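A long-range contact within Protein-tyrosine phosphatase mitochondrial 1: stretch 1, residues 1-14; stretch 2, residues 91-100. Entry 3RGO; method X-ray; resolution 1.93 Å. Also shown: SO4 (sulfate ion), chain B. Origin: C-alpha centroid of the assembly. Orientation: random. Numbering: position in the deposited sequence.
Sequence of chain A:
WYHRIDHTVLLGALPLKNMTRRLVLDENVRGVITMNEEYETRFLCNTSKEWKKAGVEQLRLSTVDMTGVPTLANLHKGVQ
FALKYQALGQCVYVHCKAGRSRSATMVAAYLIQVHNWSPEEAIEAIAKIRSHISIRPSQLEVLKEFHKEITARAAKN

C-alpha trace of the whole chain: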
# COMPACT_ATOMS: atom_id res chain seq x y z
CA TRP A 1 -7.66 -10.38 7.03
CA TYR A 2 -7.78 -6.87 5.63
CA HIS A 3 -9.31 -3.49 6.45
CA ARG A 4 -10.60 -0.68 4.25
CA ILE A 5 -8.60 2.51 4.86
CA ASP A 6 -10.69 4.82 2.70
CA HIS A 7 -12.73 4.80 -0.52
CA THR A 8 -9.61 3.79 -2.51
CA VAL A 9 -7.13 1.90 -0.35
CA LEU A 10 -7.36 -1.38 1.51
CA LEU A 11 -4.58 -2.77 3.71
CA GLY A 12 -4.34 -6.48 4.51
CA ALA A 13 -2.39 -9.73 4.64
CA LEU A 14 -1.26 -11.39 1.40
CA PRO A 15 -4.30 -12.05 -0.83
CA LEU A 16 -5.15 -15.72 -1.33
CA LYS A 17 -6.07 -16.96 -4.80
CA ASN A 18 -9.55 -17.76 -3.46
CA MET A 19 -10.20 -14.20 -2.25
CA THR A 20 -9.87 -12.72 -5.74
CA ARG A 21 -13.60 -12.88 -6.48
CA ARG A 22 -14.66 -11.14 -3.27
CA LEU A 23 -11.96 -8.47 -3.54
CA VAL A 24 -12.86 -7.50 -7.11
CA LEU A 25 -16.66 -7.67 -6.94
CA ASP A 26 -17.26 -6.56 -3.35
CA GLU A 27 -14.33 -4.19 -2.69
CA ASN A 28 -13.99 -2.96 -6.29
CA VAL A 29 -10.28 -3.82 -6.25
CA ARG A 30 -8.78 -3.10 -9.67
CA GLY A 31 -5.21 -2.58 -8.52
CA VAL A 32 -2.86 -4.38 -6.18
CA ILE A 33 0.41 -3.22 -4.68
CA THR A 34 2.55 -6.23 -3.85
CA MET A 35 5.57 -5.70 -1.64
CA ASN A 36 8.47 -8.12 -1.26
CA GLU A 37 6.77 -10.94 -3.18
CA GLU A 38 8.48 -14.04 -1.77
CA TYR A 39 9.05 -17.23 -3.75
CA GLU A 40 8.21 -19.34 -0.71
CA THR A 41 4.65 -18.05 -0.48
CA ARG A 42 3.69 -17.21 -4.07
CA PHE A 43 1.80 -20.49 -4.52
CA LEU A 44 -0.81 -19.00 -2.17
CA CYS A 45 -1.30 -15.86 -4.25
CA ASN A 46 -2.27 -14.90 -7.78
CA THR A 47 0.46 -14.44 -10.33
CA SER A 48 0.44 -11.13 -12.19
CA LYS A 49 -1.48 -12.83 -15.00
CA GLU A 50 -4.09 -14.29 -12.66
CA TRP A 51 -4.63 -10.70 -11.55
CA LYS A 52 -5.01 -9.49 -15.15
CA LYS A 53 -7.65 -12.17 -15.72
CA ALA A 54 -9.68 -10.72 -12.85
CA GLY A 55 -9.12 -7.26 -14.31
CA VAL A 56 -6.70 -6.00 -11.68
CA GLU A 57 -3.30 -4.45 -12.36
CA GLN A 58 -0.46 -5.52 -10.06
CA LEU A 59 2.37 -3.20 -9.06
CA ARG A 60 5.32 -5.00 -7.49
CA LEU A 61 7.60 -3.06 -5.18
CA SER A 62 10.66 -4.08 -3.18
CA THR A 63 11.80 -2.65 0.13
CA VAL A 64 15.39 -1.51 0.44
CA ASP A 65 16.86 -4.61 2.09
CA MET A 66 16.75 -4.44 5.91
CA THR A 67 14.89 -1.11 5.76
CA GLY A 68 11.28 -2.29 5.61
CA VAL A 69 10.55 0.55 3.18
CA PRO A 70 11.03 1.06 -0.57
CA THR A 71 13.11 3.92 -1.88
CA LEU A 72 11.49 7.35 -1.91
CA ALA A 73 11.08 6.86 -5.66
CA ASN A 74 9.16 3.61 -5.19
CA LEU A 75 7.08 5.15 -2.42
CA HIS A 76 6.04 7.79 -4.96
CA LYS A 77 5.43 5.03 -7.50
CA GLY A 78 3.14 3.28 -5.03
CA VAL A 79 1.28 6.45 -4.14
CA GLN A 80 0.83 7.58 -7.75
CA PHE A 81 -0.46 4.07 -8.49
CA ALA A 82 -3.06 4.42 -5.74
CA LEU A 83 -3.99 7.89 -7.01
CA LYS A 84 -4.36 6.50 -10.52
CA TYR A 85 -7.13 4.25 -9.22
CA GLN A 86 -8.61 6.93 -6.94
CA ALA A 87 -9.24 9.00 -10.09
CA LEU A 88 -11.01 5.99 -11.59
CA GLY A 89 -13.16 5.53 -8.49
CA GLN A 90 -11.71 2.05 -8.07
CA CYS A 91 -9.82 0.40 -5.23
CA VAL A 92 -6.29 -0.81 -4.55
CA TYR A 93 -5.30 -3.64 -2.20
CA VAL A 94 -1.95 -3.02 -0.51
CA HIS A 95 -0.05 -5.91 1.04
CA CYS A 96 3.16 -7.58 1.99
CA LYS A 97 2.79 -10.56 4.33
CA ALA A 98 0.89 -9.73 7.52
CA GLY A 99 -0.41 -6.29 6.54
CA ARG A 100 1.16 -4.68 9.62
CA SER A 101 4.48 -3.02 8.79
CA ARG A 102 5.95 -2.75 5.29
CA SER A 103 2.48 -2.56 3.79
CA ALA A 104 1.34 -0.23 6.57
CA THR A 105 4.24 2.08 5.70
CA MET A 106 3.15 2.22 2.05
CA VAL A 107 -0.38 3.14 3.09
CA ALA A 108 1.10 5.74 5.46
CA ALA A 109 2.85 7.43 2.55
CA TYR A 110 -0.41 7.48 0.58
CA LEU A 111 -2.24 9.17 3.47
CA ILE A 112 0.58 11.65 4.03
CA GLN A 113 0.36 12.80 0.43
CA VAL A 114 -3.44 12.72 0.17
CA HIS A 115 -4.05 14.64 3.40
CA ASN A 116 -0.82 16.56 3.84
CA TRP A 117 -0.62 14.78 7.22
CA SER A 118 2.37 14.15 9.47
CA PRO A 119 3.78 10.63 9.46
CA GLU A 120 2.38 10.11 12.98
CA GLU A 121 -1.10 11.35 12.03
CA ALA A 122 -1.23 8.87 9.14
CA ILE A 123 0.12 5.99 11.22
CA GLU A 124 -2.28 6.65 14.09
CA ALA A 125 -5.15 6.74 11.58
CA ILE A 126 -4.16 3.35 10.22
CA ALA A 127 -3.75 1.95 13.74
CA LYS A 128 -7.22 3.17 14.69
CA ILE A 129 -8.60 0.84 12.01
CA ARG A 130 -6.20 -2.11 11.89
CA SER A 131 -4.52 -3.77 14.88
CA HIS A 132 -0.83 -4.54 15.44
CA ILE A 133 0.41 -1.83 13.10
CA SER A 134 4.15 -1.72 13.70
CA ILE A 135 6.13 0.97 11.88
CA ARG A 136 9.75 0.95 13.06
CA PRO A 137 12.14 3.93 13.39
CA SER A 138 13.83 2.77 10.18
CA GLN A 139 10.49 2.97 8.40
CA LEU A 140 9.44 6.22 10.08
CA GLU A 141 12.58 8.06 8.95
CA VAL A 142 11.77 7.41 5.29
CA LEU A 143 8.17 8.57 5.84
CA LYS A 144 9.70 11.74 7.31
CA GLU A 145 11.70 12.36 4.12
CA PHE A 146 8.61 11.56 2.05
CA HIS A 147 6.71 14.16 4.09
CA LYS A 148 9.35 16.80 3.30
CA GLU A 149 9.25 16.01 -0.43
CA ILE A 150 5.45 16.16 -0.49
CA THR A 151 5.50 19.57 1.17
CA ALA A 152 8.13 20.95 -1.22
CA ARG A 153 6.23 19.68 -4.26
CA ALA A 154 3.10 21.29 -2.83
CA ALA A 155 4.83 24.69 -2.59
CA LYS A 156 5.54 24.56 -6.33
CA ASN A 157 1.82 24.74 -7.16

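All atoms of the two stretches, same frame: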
# COMPACT_ATOMS: atom_id res chain seq x y z
N TRP A 1 -8.71 -10.08 8.00
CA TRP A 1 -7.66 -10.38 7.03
C TRP A 1 -7.17 -9.08 6.40
O TRP A 1 -5.98 -8.91 6.12
CB TRP A 1 -8.19 -11.30 5.92
CG TRP A 1 -7.09 -11.90 5.08
CD1 TRP A 1 -6.47 -11.33 3.99
CD2 TRP A 1 -6.47 -13.18 5.26
NE1 TRP A 1 -5.52 -12.18 3.49
CE2 TRP A 1 -5.50 -13.33 4.25
CE3 TRP A 1 -6.65 -14.23 6.17
CZ2 TRP A 1 -4.70 -14.47 4.13
CZ3 TRP A 1 -5.86 -15.37 6.05
CH2 TRP A 1 -4.90 -15.48 5.04
N TYR A 2 -8.10 -8.17 6.18
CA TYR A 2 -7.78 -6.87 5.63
C TYR A 2 -8.79 -5.86 6.13
O TYR A 2 -9.88 -6.23 6.58
CB TYR A 2 -7.78 -6.91 4.10
CG TYR A 2 -9.14 -7.18 3.50
CD1 TYR A 2 -9.99 -6.14 3.17
CD2 TYR A 2 -9.57 -8.48 3.26
CE1 TYR A 2 -11.24 -6.38 2.62
CE2 TYR A 2 -10.81 -8.74 2.71
CZ TYR A 2 -11.64 -7.69 2.39
OH TYR A 2 -12.88 -7.94 1.85
N HIS A 3 -8.43 -4.58 6.04
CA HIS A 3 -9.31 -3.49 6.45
C HIS A 3 -9.33 -2.42 5.37
O HIS A 3 -8.30 -2.11 4.76
CB HIS A 3 -8.81 -2.85 7.75
CG HIS A 3 -8.92 -3.75 8.95
ND1 HIS A 3 -7.92 -4.63 9.32
CD2 HIS A 3 -9.90 -3.89 9.87
CE1 HIS A 3 -8.29 -5.27 10.41
NE2 HIS A 3 -9.49 -4.84 10.76
N ARG A 4 -10.50 -1.84 5.13
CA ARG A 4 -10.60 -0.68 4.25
C ARG A 4 -10.06 0.56 4.97
O ARG A 4 -10.42 0.83 6.12
CB ARG A 4 -12.04 -0.45 3.80
CG ARG A 4 -12.22 0.86 3.03
CD ARG A 4 -13.57 0.93 2.33
NE ARG A 4 -13.73 -0.14 1.34
CZ ARG A 4 -13.25 -0.09 0.10
NH1 ARG A 4 -12.55 0.96 -0.30
NH2 ARG A 4 -13.46 -1.11 -0.73
N ILE A 5 -9.18 1.30 4.29
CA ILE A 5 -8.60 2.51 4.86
C ILE A 5 -9.42 3.73 4.47
O ILE A 5 -9.74 4.58 5.31
CB ILE A 5 -7.14 2.69 4.40
CG1 ILE A 5 -6.29 1.48 4.81
CG2 ILE A 5 -6.56 3.97 4.98
CD1 ILE A 5 -6.23 1.24 6.31
N ASP A 6 -9.75 3.82 3.19
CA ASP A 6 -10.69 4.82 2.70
C ASP A 6 -11.38 4.31 1.44
O ASP A 6 -11.39 3.10 1.18
CB ASP A 6 -10.01 6.19 2.47
CG ASP A 6 -8.95 6.17 1.38
OD1 ASP A 6 -8.87 5.18 0.62
OD2 ASP A 6 -8.19 7.16 1.27
N HIS A 7 -11.98 5.21 0.66
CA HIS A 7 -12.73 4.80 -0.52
C HIS A 7 -11.85 4.11 -1.57
O HIS A 7 -12.35 3.36 -2.41
CB HIS A 7 -13.45 6.01 -1.12
CG HIS A 7 -14.48 5.64 -2.15
ND1 HIS A 7 -14.24 5.71 -3.51
CD2 HIS A 7 -15.76 5.21 -2.02
CE1 HIS A 7 -15.32 5.33 -4.17
NE2 HIS A 7 -16.25 5.02 -3.29
N THR A 8 -10.54 4.35 -1.52
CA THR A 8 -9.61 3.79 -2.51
C THR A 8 -8.79 2.62 -1.97
O THR A 8 -8.74 1.55 -2.57
CB THR A 8 -8.61 4.86 -3.03
OG1 THR A 8 -9.32 5.94 -3.65
CG2 THR A 8 -7.65 4.25 -4.05
N VAL A 9 -8.15 2.84 -0.83
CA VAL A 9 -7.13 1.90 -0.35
C VAL A 9 -7.64 0.88 0.66
O VAL A 9 -8.39 1.21 1.58
CB VAL A 9 -5.93 2.66 0.24
CG1 VAL A 9 -4.99 1.70 0.98
CG2 VAL A 9 -5.20 3.41 -0.87
N LEU A 10 -7.21 -0.36 0.48
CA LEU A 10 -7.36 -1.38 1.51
C LEU A 10 -5.98 -1.90 1.90
O LEU A 10 -5.07 -1.96 1.06
CB LEU A 10 -8.24 -2.53 1.02
CG LEU A 10 -9.63 -2.13 0.51
CD1 LEU A 10 -9.62 -1.99 -1.00
CD2 LEU A 10 -10.67 -3.14 0.96
N LEU A 11 -5.83 -2.25 3.17
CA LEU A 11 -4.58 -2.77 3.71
C LEU A 11 -4.86 -4.12 4.36
O LEU A 11 -5.74 -4.23 5.22
CB LEU A 11 -4.01 -1.80 4.75
CG LEU A 11 -2.86 -2.30 5.62
CD1 LEU A 11 -1.60 -2.55 4.79
CD2 LEU A 11 -2.58 -1.33 6.76
N GLY A 12 -4.12 -5.15 3.96
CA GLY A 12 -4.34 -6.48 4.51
C GLY A 12 -3.20 -7.46 4.32
O GLY A 12 -2.17 -7.14 3.71
N ALA A 13 -3.37 -8.67 4.84
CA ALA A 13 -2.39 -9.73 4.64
C ALA A 13 -2.38 -10.16 3.18
O ALA A 13 -3.27 -9.78 2.41
CB ALA A 13 -2.71 -10.92 5.55
N LEU A 14 -1.36 -10.92 2.79
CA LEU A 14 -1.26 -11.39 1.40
C LEU A 14 -2.58 -11.98 0.94
O LEU A 14 -3.22 -12.74 1.67
CB LEU A 14 -0.13 -12.41 1.25
CG LEU A 14 -0.34 -13.78 1.88
CD1 LEU A 14 0.70 -14.78 1.38
CD2 LEU A 14 -0.32 -13.70 3.40
N CYS A 91 -10.55 0.64 -6.47
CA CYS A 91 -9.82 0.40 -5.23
C CYS A 91 -8.50 -0.32 -5.46
O CYS A 91 -8.30 -0.99 -6.48
CB CYS A 91 -10.69 -0.36 -4.23
SG CYS A 91 -12.26 0.46 -3.84
N VAL A 92 -7.59 -0.17 -4.50
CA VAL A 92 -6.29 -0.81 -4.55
C VAL A 92 -6.04 -1.55 -3.24
O VAL A 92 -6.21 -0.98 -2.16
CB VAL A 92 -5.16 0.21 -4.78
CG1 VAL A 92 -3.80 -0.47 -4.65
CG2 VAL A 92 -5.31 0.85 -6.15
N TYR A 93 -5.65 -2.81 -3.35
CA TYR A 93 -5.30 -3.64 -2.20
C TYR A 93 -3.79 -3.58 -2.02
O TYR A 93 -3.03 -3.89 -2.94
CB TYR A 93 -5.76 -5.08 -2.44
CG TYR A 93 -5.71 -5.99 -1.24
CD1 TYR A 93 -4.53 -6.62 -0.86
CD2 TYR A 93 -6.87 -6.27 -0.51
CE1 TYR A 93 -4.50 -7.48 0.23
CE2 TYR A 93 -6.85 -7.13 0.58
CZ TYR A 93 -5.66 -7.73 0.95
OH TYR A 93 -5.64 -8.59 2.03
N VAL A 94 -3.36 -3.19 -0.82
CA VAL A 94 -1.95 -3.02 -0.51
C VAL A 94 -1.52 -4.08 0.49
O VAL A 94 -2.12 -4.20 1.56
CB VAL A 94 -1.68 -1.61 0.08
CG1 VAL A 94 -0.20 -1.40 0.34
CG2 VAL A 94 -2.22 -0.53 -0.84
N HIS A 95 -0.49 -4.85 0.15
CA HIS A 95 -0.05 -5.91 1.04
C HIS A 95 1.43 -6.22 0.96
O HIS A 95 2.10 -5.93 -0.02
CB HIS A 95 -0.82 -7.21 0.73
CG HIS A 95 -0.37 -7.89 -0.52
ND1 HIS A 95 0.61 -8.86 -0.53
CD2 HIS A 95 -0.76 -7.74 -1.81
CE1 HIS A 95 0.81 -9.27 -1.77
NE2 HIS A 95 -0.01 -8.61 -2.57
N CYS A 96 1.91 -6.84 2.02
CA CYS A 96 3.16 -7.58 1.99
C CYS A 96 2.79 -8.97 2.49
O CYS A 96 2.16 -9.74 1.76
CB CYS A 96 4.21 -6.91 2.87
SG CYS A 96 5.85 -7.65 2.73
N LYS A 97 3.14 -9.27 3.73
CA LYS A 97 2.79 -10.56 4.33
C LYS A 97 1.62 -10.44 5.30
O LYS A 97 0.53 -10.94 5.05
CB LYS A 97 4.00 -11.16 5.06
CG LYS A 97 5.12 -11.63 4.14
CD LYS A 97 6.19 -12.36 4.95
CE LYS A 97 5.59 -13.53 5.73
NZ LYS A 97 6.60 -14.22 6.59
N ALA A 98 1.86 -9.77 6.43
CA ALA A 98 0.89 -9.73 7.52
C ALA A 98 -0.00 -8.49 7.49
O ALA A 98 -0.98 -8.42 8.23
CB ALA A 98 1.62 -9.84 8.86
N GLY A 99 0.34 -7.53 6.64
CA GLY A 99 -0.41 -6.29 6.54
C GLY A 99 -0.26 -5.39 7.76
O GLY A 99 -1.20 -4.71 8.15
N ARG A 100 0.94 -5.38 8.35
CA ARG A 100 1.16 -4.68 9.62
C ARG A 100 2.28 -3.65 9.61
O ARG A 100 2.29 -2.74 10.44
CB ARG A 100 1.42 -5.70 10.73
CG ARG A 100 0.17 -6.16 11.49
CD ARG A 100 -0.87 -6.72 10.55
NE ARG A 100 -2.23 -6.57 11.08
CZ ARG A 100 -2.91 -7.54 11.69
NH1 ARG A 100 -2.37 -8.74 11.86
NH2 ARG A 100 -4.14 -7.30 12.13
S SO4 B . 4.15 -6.61 6.53
O1 SO4 B . 5.50 -6.16 6.87
O2 SO4 B . 3.34 -6.70 7.74
O3 SO4 B . 3.56 -5.66 5.60
O4 SO4 B . 4.21 -7.93 5.92

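What joins the two backbones? Strand 9-12 lies parallel to strand 91-95, their directions 25° apart, and a regular ladder links them. V92 N donates to T8 O (2.8 Å), L10 N to V92 O (2.9 Å), V94 N to L10 O (2.8 Å), and G12 N to V94 O at a longer 3.3 Å. L10 thus uses both its amide and its carbonyl, reaching V92 and V94 on either side of its bridge partner Y93, as parallel pairing requires. Beyond the strands the two stretches stay together: L14 N donates to K97 O at 2.9 Å. In all, 830 Å² of surface is buried, counting both sides.

How do side chains fill the two faces of this pairing? V9, L11, V92 and V94 share one face, where branched aliphatic groups suit the buried setting; V9 CG1 meets V94 CG2 at 4.0 Å. L10 and Y93 point to the other face. There L10 CD1 packs 3.8 Å from C91 CB, and L10 CB lies 4.3 Å from Y93 CD2. Y93 is the residue most covered by the opposite stretch, and its ring directs an edge toward the face of Y2, with centroids 5.7 Å apart and planes at 63°. Y2 CB also approaches Y93 CE2 to 3.6 Å, so the hairpin formed by strands 2-4 and 9-12 brings a second aromatic residue to the contact.

Which polar side-chain groups reach across? The long Y93 side chain, with chi1 in t, carries its hydroxyl past G12 to the loop, where Y93 OH donates to A13 O at 2.7 Å. A tyrosine fits here because its ring packs against apolar atoms while its hydroxyl donates to the backbone carbonyl of A13. At the other end, R4 NH1 donates to C91 SG at 3.6 Å, although the sulfur position is less certain; R4 NH1 is also held by D6 O at 2.8 Å.

Why are there glycines at the tight points? At G12, an ideal CB would fall 2.4 Å from Y93 OH and 2.2 Å from Y2 CB, so the missing side chain leaves room for both tyrosines. G99 faces it closely, with G99 CA 3.4 Å from G12 O; an ideal CB on G99 would lie 2.5 Å from G12 C, and its positive phi also favours glycine. G12 O is buried by the contact and has no polar partner in the model. On the loop containing G99, a sulfate, probably from the crystallisation liquor, accepts hydrogen bonds from the backbone amides of K97, A98 and R100.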